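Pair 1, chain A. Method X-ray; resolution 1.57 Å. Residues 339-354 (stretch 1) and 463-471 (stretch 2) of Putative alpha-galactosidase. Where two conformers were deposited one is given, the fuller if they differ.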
# COMPACT_ATOMS: atom_id res chain seq x y z
N CYS A 339 8.47 19.02 -0.79
CA CYS A 339 8.22 19.19 0.64
C CYS A 339 9.51 19.01 1.45
O CYS A 339 10.53 18.56 0.92
CB CYS A 339 7.18 18.18 1.12
SG CYS A 339 5.61 18.25 0.20
N THR A 340 9.45 19.36 2.73
CA THR A 340 10.59 19.15 3.62
C THR A 340 10.63 17.70 4.09
O THR A 340 9.66 16.96 3.95
CB THR A 340 10.52 20.07 4.86
OG1 THR A 340 9.49 19.61 5.75
CG2 THR A 340 10.26 21.52 4.46
N GLN A 341 11.77 17.30 4.65
CA GLN A 341 11.95 15.94 5.17
C GLN A 341 10.89 15.64 6.23
O GLN A 341 10.28 14.57 6.21
CB GLN A 341 13.36 15.77 5.76
CG GLN A 341 13.62 14.46 6.49
CD GLN A 341 13.82 13.26 5.57
OE1 GLN A 341 14.04 13.41 4.36
NE2 GLN A 341 13.77 12.06 6.14
N GLU A 342 10.68 16.57 7.14
CA GLU A 342 9.68 16.37 8.19
C GLU A 342 8.28 16.24 7.61
O GLU A 342 7.48 15.42 8.07
CB GLU A 342 9.72 17.50 9.22
CG GLU A 342 9.01 17.14 10.52
CD GLU A 342 9.80 16.14 11.34
OE1 GLU A 342 10.72 16.57 12.07
OE2 GLU A 342 9.51 14.92 11.27
N GLN A 343 7.98 17.04 6.59
CA GLN A 343 6.68 16.95 5.92
C GLN A 343 6.48 15.59 5.27
O GLN A 343 5.44 14.97 5.41
CB GLN A 343 6.52 18.07 4.90
CG GLN A 343 6.21 19.40 5.55
CD GLN A 343 6.27 20.56 4.59
OE1 GLN A 343 6.86 20.47 3.51
NE2 GLN A 343 5.69 21.69 4.99
N TYR A 344 7.50 15.11 4.57
CA TYR A 344 7.46 13.76 4.01
C TYR A 344 7.27 12.67 5.07
O TYR A 344 6.52 11.73 4.87
CB TYR A 344 8.71 13.46 3.19
CG TYR A 344 8.78 14.17 1.86
CD1 TYR A 344 7.67 14.25 1.01
CD2 TYR A 344 9.98 14.72 1.41
CE1 TYR A 344 7.76 14.88 -0.22
CE2 TYR A 344 10.07 15.34 0.18
CZ TYR A 344 8.96 15.42 -0.63
OH TYR A 344 9.06 16.05 -1.85
N LYS A 345 7.95 12.81 6.21
CA LYS A 345 7.80 11.86 7.31
C LYS A 345 6.36 11.84 7.85
O LYS A 345 5.80 10.78 8.10
CB LYS A 345 8.80 12.18 8.42
CG LYS A 345 8.67 11.34 9.69
CD LYS A 345 9.00 9.88 9.48
CE LYS A 345 8.79 9.06 10.75
NZ LYS A 345 9.65 9.52 11.88
N SER A 346 5.77 13.02 8.01
CA SER A 346 4.39 13.08 8.51
C SER A 346 3.39 12.51 7.50
O SER A 346 2.44 11.83 7.86
CB SER A 346 4.02 14.52 8.86
OG SER A 346 4.80 14.97 9.94
N HIS A 347 3.62 12.81 6.23
CA HIS A 347 2.85 12.24 5.11
C HIS A 347 2.87 10.71 5.17
O HIS A 347 1.83 10.07 5.14
CB HIS A 347 3.43 12.81 3.81
CG HIS A 347 3.04 12.09 2.56
ND1 HIS A 347 1.75 11.75 2.24
CD2 HIS A 347 3.80 11.72 1.50
CE1 HIS A 347 1.72 11.16 1.06
NE2 HIS A 347 2.95 11.14 0.58
N PHE A 348 4.06 10.13 5.33
CA PHE A 348 4.15 8.68 5.46
C PHE A 348 3.43 8.16 6.72
O PHE A 348 2.67 7.19 6.66
CB PHE A 348 5.62 8.23 5.45
CG PHE A 348 5.78 6.73 5.41
CD1 PHE A 348 5.57 6.03 4.24
CD2 PHE A 348 6.12 6.03 6.56
CE1 PHE A 348 5.70 4.65 4.20
CE2 PHE A 348 6.26 4.65 6.52
CZ PHE A 348 6.05 3.96 5.34
N SER A 349 3.68 8.82 7.85
CA SER A 349 3.09 8.45 9.14
C SER A 349 1.58 8.41 9.10
O SER A 349 0.96 7.49 9.62
CB SER A 349 3.54 9.42 10.23
OG SER A 349 4.95 9.43 10.35
N LEU A 350 0.98 9.42 8.47
CA LEU A 350 -0.48 9.51 8.43
C LEU A 350 -1.08 8.52 7.43
O LEU A 350 -2.13 7.94 7.70
CB LEU A 350 -0.91 10.95 8.16
CG LEU A 350 -0.63 11.88 9.36
CD1 LEU A 350 -0.77 13.34 8.98
CD2 LEU A 350 -1.51 11.53 10.56
N TRP A 351 -0.42 8.30 6.30
CA TRP A 351 -0.83 7.22 5.39
C TRP A 351 -0.80 5.88 6.14
O TRP A 351 -1.67 5.03 5.96
CB TRP A 351 0.09 7.18 4.16
CG TRP A 351 -0.41 7.93 2.93
CD1 TRP A 351 -0.51 7.43 1.67
CD2 TRP A 351 -0.85 9.30 2.84
NE1 TRP A 351 -0.96 8.38 0.80
CE2 TRP A 351 -1.19 9.54 1.49
CE3 TRP A 351 -0.99 10.35 3.77
CZ2 TRP A 351 -1.67 10.78 1.04
CZ3 TRP A 351 -1.46 11.59 3.31
CH2 TRP A 351 -1.80 11.79 1.96
N CYS A 352 0.19 5.68 7.01
CA CYS A 352 0.23 4.47 7.81
C CYS A 352 -0.97 4.40 8.77
O CYS A 352 -1.68 3.39 8.82
CB CYS A 352 1.55 4.34 8.57
SG CYS A 352 2.93 3.86 7.50
N MSE A 353 -1.19 5.48 9.51
CA MSE A 353 -2.31 5.55 10.47
C MSE A 353 -3.66 5.37 9.82
O MSE A 353 -4.56 4.79 10.42
CB MSE A 353 -2.34 6.90 11.18
CG MSE A 353 -1.16 7.11 12.13
SE MSE A 353 -1.32 6.03 13.75
CE MSE A 353 -2.83 6.98 14.58
N MSE A 354 -3.82 5.87 8.59
CA MSE A 354 -5.11 5.81 7.88
C MSE A 354 -5.33 4.49 7.16
O MSE A 354 -6.31 4.35 6.43
CB MSE A 354 -5.19 6.97 6.88
CG MSE A 354 -5.26 8.32 7.60
SE MSE A 354 -5.53 9.81 6.33
CE MSE A 354 -4.09 9.42 5.06
N LEU A 463 6.51 18.97 19.43
CA LEU A 463 6.53 18.79 17.98
C LEU A 463 7.24 19.94 17.28
O LEU A 463 6.96 21.11 17.55
CB LEU A 463 5.09 18.68 17.46
CG LEU A 463 4.26 17.51 18.01
CD1 LEU A 463 2.79 17.64 17.63
CD2 LEU A 463 4.82 16.18 17.52
N ALA A 464 8.17 19.60 16.40
CA ALA A 464 8.77 20.57 15.49
C ALA A 464 7.72 20.96 14.44
O ALA A 464 6.68 20.30 14.34
CB ALA A 464 9.99 19.97 14.81
N PRO A 465 7.99 22.02 13.66
CA PRO A 465 7.06 22.35 12.58
C PRO A 465 6.78 21.13 11.70
O PRO A 465 7.71 20.39 11.35
CB PRO A 465 7.80 23.44 11.81
CG PRO A 465 8.69 24.08 12.83
CD PRO A 465 9.14 22.94 13.69
N TYR A 466 5.51 20.91 11.38
CA TYR A 466 5.09 19.84 10.48
C TYR A 466 5.29 18.42 11.01
O TYR A 466 5.03 17.47 10.28
CB TYR A 466 5.81 19.97 9.13
CG TYR A 466 5.80 21.37 8.59
CD1 TYR A 466 4.60 22.05 8.43
CD2 TYR A 466 6.98 22.03 8.24
CE1 TYR A 466 4.58 23.35 7.95
CE2 TYR A 466 6.96 23.32 7.75
CZ TYR A 466 5.75 23.97 7.60
OH TYR A 466 5.70 25.25 7.12
N GLN A 467 5.71 18.27 12.26
CA GLN A 467 6.10 16.96 12.77
C GLN A 467 4.91 16.14 13.27
O GLN A 467 3.96 16.67 13.86
CB GLN A 467 7.12 17.09 13.90
CG GLN A 467 7.62 15.75 14.43
CD GLN A 467 8.78 15.87 15.39
OE1 GLN A 467 8.90 16.85 16.11
NE2 GLN A 467 9.64 14.86 15.40
N CYS A 468 5.00 14.83 13.06
CA CYS A 468 4.04 13.88 13.57
C CYS A 468 4.78 12.89 14.46
O CYS A 468 5.72 12.23 13.99
CB CYS A 468 3.37 13.15 12.42
SG CYS A 468 2.08 12.00 12.92
N LYS A 469 4.42 12.83 15.73
CA LYS A 469 4.95 11.81 16.63
C LYS A 469 3.86 10.81 16.95
O LYS A 469 2.70 11.18 17.15
CB LYS A 469 5.51 12.42 17.92
CG LYS A 469 6.85 13.10 17.73
CD LYS A 469 7.39 13.66 19.03
CE LYS A 469 8.76 14.27 18.83
NZ LYS A 469 9.34 14.79 20.09
N VAL A 470 4.24 9.54 16.99
CA VAL A 470 3.30 8.45 17.16
C VAL A 470 3.64 7.64 18.41
O VAL A 470 4.82 7.42 18.74
CB VAL A 470 3.27 7.53 15.92
CG1 VAL A 470 2.27 6.39 16.09
CG2 VAL A 470 2.96 8.34 14.67
N TYR A 471 2.59 7.20 19.09
CA TYR A 471 2.68 6.46 20.33
C TYR A 471 1.69 5.30 20.29
O TYR A 471 0.68 5.38 19.60
CB TYR A 471 2.34 7.37 21.51
CG TYR A 471 3.22 8.59 21.59
CD1 TYR A 471 2.92 9.73 20.85
CD2 TYR A 471 4.37 8.60 22.37
CE1 TYR A 471 3.74 10.85 20.91
CE2 TYR A 471 5.19 9.72 22.43
CZ TYR A 471 4.86 10.84 21.69
OH TYR A 471 5.66 11.95 21.74
O HOH W 1 7.07 13.88 11.22
O HOH W 2 10.81 13.08 12.79
O HOH W 3 8.46 12.23 13.63
O HOH W 4 5.92 9.77 12.80

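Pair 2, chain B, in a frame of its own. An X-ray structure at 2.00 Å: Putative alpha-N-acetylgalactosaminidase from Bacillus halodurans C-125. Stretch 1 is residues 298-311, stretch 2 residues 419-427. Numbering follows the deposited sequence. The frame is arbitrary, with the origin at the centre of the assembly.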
# COMPACT_ATOMS: atom_id res chain seq x y z
N LYS B 298 -12.95 -25.71 -2.26
CA LYS B 298 -12.80 -26.37 -0.95
C LYS B 298 -11.61 -25.83 -0.17
O LYS B 298 -11.69 -25.61 1.03
CB LYS B 298 -12.67 -27.87 -1.14
CG LYS B 298 -13.99 -28.54 -1.48
CD LYS B 298 -13.84 -30.03 -1.68
CE LYS B 298 -15.22 -30.64 -1.90
NZ LYS B 298 -15.05 -32.12 -2.00
N ASP B 299 -10.49 -25.61 -0.86
CA ASP B 299 -9.33 -25.04 -0.21
C ASP B 299 -9.65 -23.65 0.41
O ASP B 299 -9.23 -23.31 1.54
CB ASP B 299 -8.15 -24.90 -1.16
CG ASP B 299 -7.41 -26.21 -1.41
OD1 ASP B 299 -7.66 -27.20 -0.67
OD2 ASP B 299 -6.57 -26.20 -2.36
N GLU B 300 -10.36 -22.84 -0.36
CA GLU B 300 -10.76 -21.52 0.10
C GLU B 300 -11.70 -21.54 1.27
O GLU B 300 -11.61 -20.70 2.14
CB GLU B 300 -11.38 -20.71 -1.06
CG GLU B 300 -10.32 -20.31 -2.07
CD GLU B 300 -10.92 -19.78 -3.39
OE1 GLU B 300 -12.12 -20.00 -3.63
OE2 GLU B 300 -10.16 -19.18 -4.19
N GLN B 301 -12.65 -22.47 1.26
CA GLN B 301 -13.60 -22.64 2.34
C GLN B 301 -12.86 -22.96 3.67
O GLN B 301 -13.12 -22.36 4.72
CB GLN B 301 -14.62 -23.75 2.01
CG GLN B 301 -15.57 -23.43 0.81
CD GLN B 301 -16.46 -24.59 0.44
OE1 GLN B 301 -17.03 -25.25 1.33
NE2 GLN B 301 -16.60 -24.86 -0.88
N LEU B 302 -11.91 -23.89 3.61
CA LEU B 302 -11.09 -24.23 4.80
C LEU B 302 -10.21 -23.07 5.23
O LEU B 302 -10.05 -22.83 6.40
CB LEU B 302 -10.20 -25.44 4.53
CG LEU B 302 -10.94 -26.75 4.32
CD1 LEU B 302 -9.98 -27.80 3.82
CD2 LEU B 302 -11.61 -27.24 5.58
N THR B 303 -9.69 -22.33 4.26
CA THR B 303 -8.90 -21.13 4.53
C THR B 303 -9.70 -20.09 5.31
O THR B 303 -9.22 -19.56 6.32
CB THR B 303 -8.27 -20.55 3.22
OG1 THR B 303 -7.18 -21.41 2.82
CG2 THR B 303 -7.77 -19.12 3.43
N MSE B 304 -10.94 -19.87 4.89
CA MSE B 304 -11.82 -18.98 5.59
C MSE B 304 -12.12 -19.49 7.00
O MSE B 304 -12.02 -18.75 7.95
CB MSE B 304 -13.14 -18.80 4.81
CG MSE B 304 -14.16 -17.96 5.60
SE MSE B 304 -15.91 -18.20 4.83
CE MSE B 304 -16.13 -20.05 5.34
N MSE B 305 -12.47 -20.77 7.12
CA MSE B 305 -12.78 -21.33 8.42
C MSE B 305 -11.59 -21.21 9.37
O MSE B 305 -11.75 -20.92 10.56
CB MSE B 305 -13.21 -22.80 8.31
CG MSE B 305 -14.54 -23.03 7.62
SE MSE B 305 -16.04 -22.25 8.59
CE MSE B 305 -16.00 -23.35 10.19
N ASN B 306 -10.38 -21.37 8.83
CA ASN B 306 -9.17 -21.36 9.66
C ASN B 306 -8.93 -19.98 10.28
O ASN B 306 -8.61 -19.86 11.45
CB ASN B 306 -7.94 -21.83 8.86
CG ASN B 306 -7.92 -23.34 8.64
OD1 ASN B 306 -8.46 -24.12 9.44
ND2 ASN B 306 -7.28 -23.77 7.56
N LEU B 307 -9.07 -18.94 9.48
CA LEU B 307 -8.85 -17.57 9.95
C LEU B 307 -9.94 -17.14 10.94
O LEU B 307 -9.65 -16.54 12.00
CB LEU B 307 -8.77 -16.59 8.74
CG LEU B 307 -8.72 -15.11 9.15
CD1 LEU B 307 -7.46 -14.86 9.98
CD2 LEU B 307 -8.80 -14.12 7.92
N TRP B 308 -11.19 -17.44 10.59
CA TRP B 308 -12.35 -17.14 11.42
C TRP B 308 -12.22 -17.87 12.76
O TRP B 308 -12.49 -17.30 13.79
CB TRP B 308 -13.67 -17.60 10.77
CG TRP B 308 -14.41 -16.62 9.85
CD1 TRP B 308 -15.73 -16.31 9.93
CD2 TRP B 308 -13.91 -15.89 8.71
NE1 TRP B 308 -16.09 -15.44 8.94
CE2 TRP B 308 -14.99 -15.17 8.16
CE3 TRP B 308 -12.65 -15.76 8.11
CZ2 TRP B 308 -14.86 -14.37 7.05
CZ3 TRP B 308 -12.53 -14.94 6.98
CH2 TRP B 308 -13.63 -14.25 6.47
N ALA B 309 -11.79 -19.11 12.73
CA ALA B 309 -11.58 -19.89 13.97
C ALA B 309 -10.50 -19.28 14.86
O ALA B 309 -10.74 -19.00 16.02
CB ALA B 309 -11.21 -21.35 13.65
N ILE B 310 -9.34 -19.02 14.28
CA ILE B 310 -8.15 -18.62 15.04
C ILE B 310 -8.28 -17.20 15.58
O ILE B 310 -7.65 -16.87 16.57
CB ILE B 310 -6.86 -18.77 14.19
CG1 ILE B 310 -5.62 -18.92 15.09
CG2 ILE B 310 -6.70 -17.57 13.24
CD1 ILE B 310 -5.25 -20.33 15.38
N CYS B 311 -9.14 -16.37 14.99
CA CYS B 311 -9.30 -15.02 15.54
C CYS B 311 -10.58 -14.79 16.40
O CYS B 311 -10.83 -13.69 16.89
CB CYS B 311 -9.12 -13.96 14.45
SG CYS B 311 -10.53 -13.70 13.47
N LEU B 419 1.99 -25.62 0.04
CA LEU B 419 0.56 -25.39 -0.00
C LEU B 419 0.17 -24.91 -1.38
O LEU B 419 0.83 -24.08 -1.96
CB LEU B 419 0.15 -24.38 1.08
CG LEU B 419 0.26 -24.84 2.53
CD1 LEU B 419 0.06 -23.66 3.44
CD2 LEU B 419 -0.73 -26.00 2.88
N LYS B 420 -0.90 -25.47 -1.90
CA LYS B 420 -1.52 -24.97 -3.13
C LYS B 420 -1.96 -23.52 -2.98
O LYS B 420 -2.11 -23.02 -1.87
CB LYS B 420 -2.72 -25.84 -3.50
CG LYS B 420 -2.36 -27.27 -3.80
CD LYS B 420 -3.55 -27.97 -4.40
CE LYS B 420 -4.19 -28.94 -3.45
NZ LYS B 420 -5.69 -28.93 -3.67
N PRO B 421 -2.17 -22.81 -4.10
CA PRO B 421 -2.69 -21.46 -3.99
C PRO B 421 -4.00 -21.40 -3.20
O PRO B 421 -4.86 -22.24 -3.36
CB PRO B 421 -2.87 -21.02 -5.45
CG PRO B 421 -2.66 -22.22 -6.27
CD PRO B 421 -1.90 -23.22 -5.48
N HIS B 422 -4.07 -20.45 -2.27
CA HIS B 422 -5.26 -20.22 -1.43
C HIS B 422 -5.47 -21.30 -0.39
O HIS B 422 -6.47 -21.29 0.29
CB HIS B 422 -6.53 -20.09 -2.27
CG HIS B 422 -6.42 -19.12 -3.39
ND1 HIS B 422 -7.50 -18.80 -4.20
CD2 HIS B 422 -5.38 -18.38 -3.85
CE1 HIS B 422 -7.11 -17.94 -5.13
NE2 HIS B 422 -5.82 -17.67 -4.94
N GLN B 423 -4.52 -22.22 -0.27
CA GLN B 423 -4.64 -23.33 0.64
C GLN B 423 -3.97 -23.00 1.97
O GLN B 423 -2.97 -22.27 2.06
CB GLN B 423 -4.04 -24.60 0.03
CG GLN B 423 -4.25 -25.83 0.89
CD GLN B 423 -3.71 -27.10 0.28
OE1 GLN B 423 -2.61 -27.13 -0.23
NE2 GLN B 423 -4.50 -28.17 0.35
N SER B 424 -4.51 -23.58 3.02
CA SER B 424 -3.99 -23.36 4.34
C SER B 424 -3.90 -24.69 5.10
O SER B 424 -4.38 -25.73 4.65
CB SER B 424 -4.86 -22.39 5.13
OG SER B 424 -6.18 -22.87 5.25
N MSE B 425 -3.25 -24.63 6.24
CA MSE B 425 -3.20 -25.77 7.13
C MSE B 425 -3.35 -25.34 8.56
O MSE B 425 -2.64 -24.43 9.03
CB MSE B 425 -1.86 -26.46 6.96
CG MSE B 425 -1.60 -27.31 8.18
SE MSE B 425 -2.34 -29.09 7.86
CE MSE B 425 -0.54 -29.36 7.21
N MSE B 426 -4.25 -26.01 9.27
CA MSE B 426 -4.39 -25.79 10.71
C MSE B 426 -3.70 -26.92 11.49
O MSE B 426 -4.03 -28.10 11.34
CB MSE B 426 -5.87 -25.68 11.09
CG MSE B 426 -6.10 -25.46 12.56
SE MSE B 426 -5.60 -23.69 13.15
CE MSE B 426 -7.28 -22.73 12.81
N LEU B 427 -2.69 -26.53 12.27
CA LEU B 427 -1.90 -27.49 13.04
C LEU B 427 -2.25 -27.42 14.52
O LEU B 427 -2.52 -26.34 15.07
CB LEU B 427 -0.40 -27.23 12.88
CG LEU B 427 0.21 -27.15 11.47
CD1 LEU B 427 1.54 -26.47 11.51
CD2 LEU B 427 0.35 -28.54 10.89
O HOH W 5 -7.14 -24.76 2.75
O HOH W 6 -6.11 -24.38 -4.12
O HOH W 7 -7.13 -27.46 2.00
O HOH W 8 -7.04 -29.72 -1.69
O HOH W 9 -6.89 -26.23 5.93

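The same backbone arrangement can be held together by different chemistry, and these two pairs illustrate the principle. In each, a helix packs against a type II beta turn that runs into a strand. The axes of helix and strand approach to 8.6 Å at 37° in pair 1 and to 8.1 Å at 43° in pair 2, and the central residues superpose with an RMSD of 0.8 Å.

The common anchor is a helix hydroxyl. Ser A346 matches Thr B303, and each donates a hydrogen bond to a carbonyl in the turn: Ser A346 OG to Tyr A466 O at 2.5 Å, Thr B303 OG1 to His B422 O at 2.6 Å. Tyr A466 and His B422 both have positive phi, and within each turn a matched glutamine adds a brace, with Gln A467 OE1 accepting from Ala A464 N and Gln B423 OE1 from Lys B420 N, both at 2.9 Å.

Around this anchor the solutions differ. At the aromatic position, Gln A343 lies over one face of the Tyr A466 ring, its NE2 3.4 Å from Tyr A466 CE2. In pair 2 the matching contact is polar and lies at the ring edge: His B422 ND1 donates to Glu B300 OE2 at 2.7 Å.

One position earlier on the helix, both acids point toward the turn. Glu A342 packs its CG 3.7 Å from Gln A467 CA; its OE2 accepts from water 1, which accepts from Cys A468 N at the strand, and from water 2, which makes only a weak bond with Gln A467 NE2 in the turn. The shorter Asp B299 forms a salt bridge, OD2 to Lys B420 NZ at 3.2 Å, where pair 1 has Ala A464; waters 6, 7 and 8 supplement it.

At the start of the strand, Cys A468 SG lies 4.0 Å from Ser A349 CB and 4.3 Å from Leu A350 CD2. The Ser A349 hydroxyl instead donates to Lys A345 O within its helix and accepts from water 4, which also donates to Cys A468 O. Pair 2 makes this site directly polar. Ser B424 OG donates to Thr B303 OG1 at 3.0 Å and accepts from Asn B306 ND2 at 2.7 Å, linking two helix side chains; water 9 joins Asn B306 ND2 to Ser B424 O.

Farther along, apolar side chains meet in both pairs. Met A353 SE meets Val A470 CG1 at 4.3 Å. In pair 2 the bulk changes sides: Met B426 SE lies 4.0 Å from Ile B310 CD1, and Met B426 CE lies 4.2 Å from Ala B309 CB. Met B426 also packs on Asn B306, with its CE 3.4 Å from Asn B306 O. Similar backbones thus accommodate water-mediated or direct polar links around a shared hydroxyl–carbonyl bond.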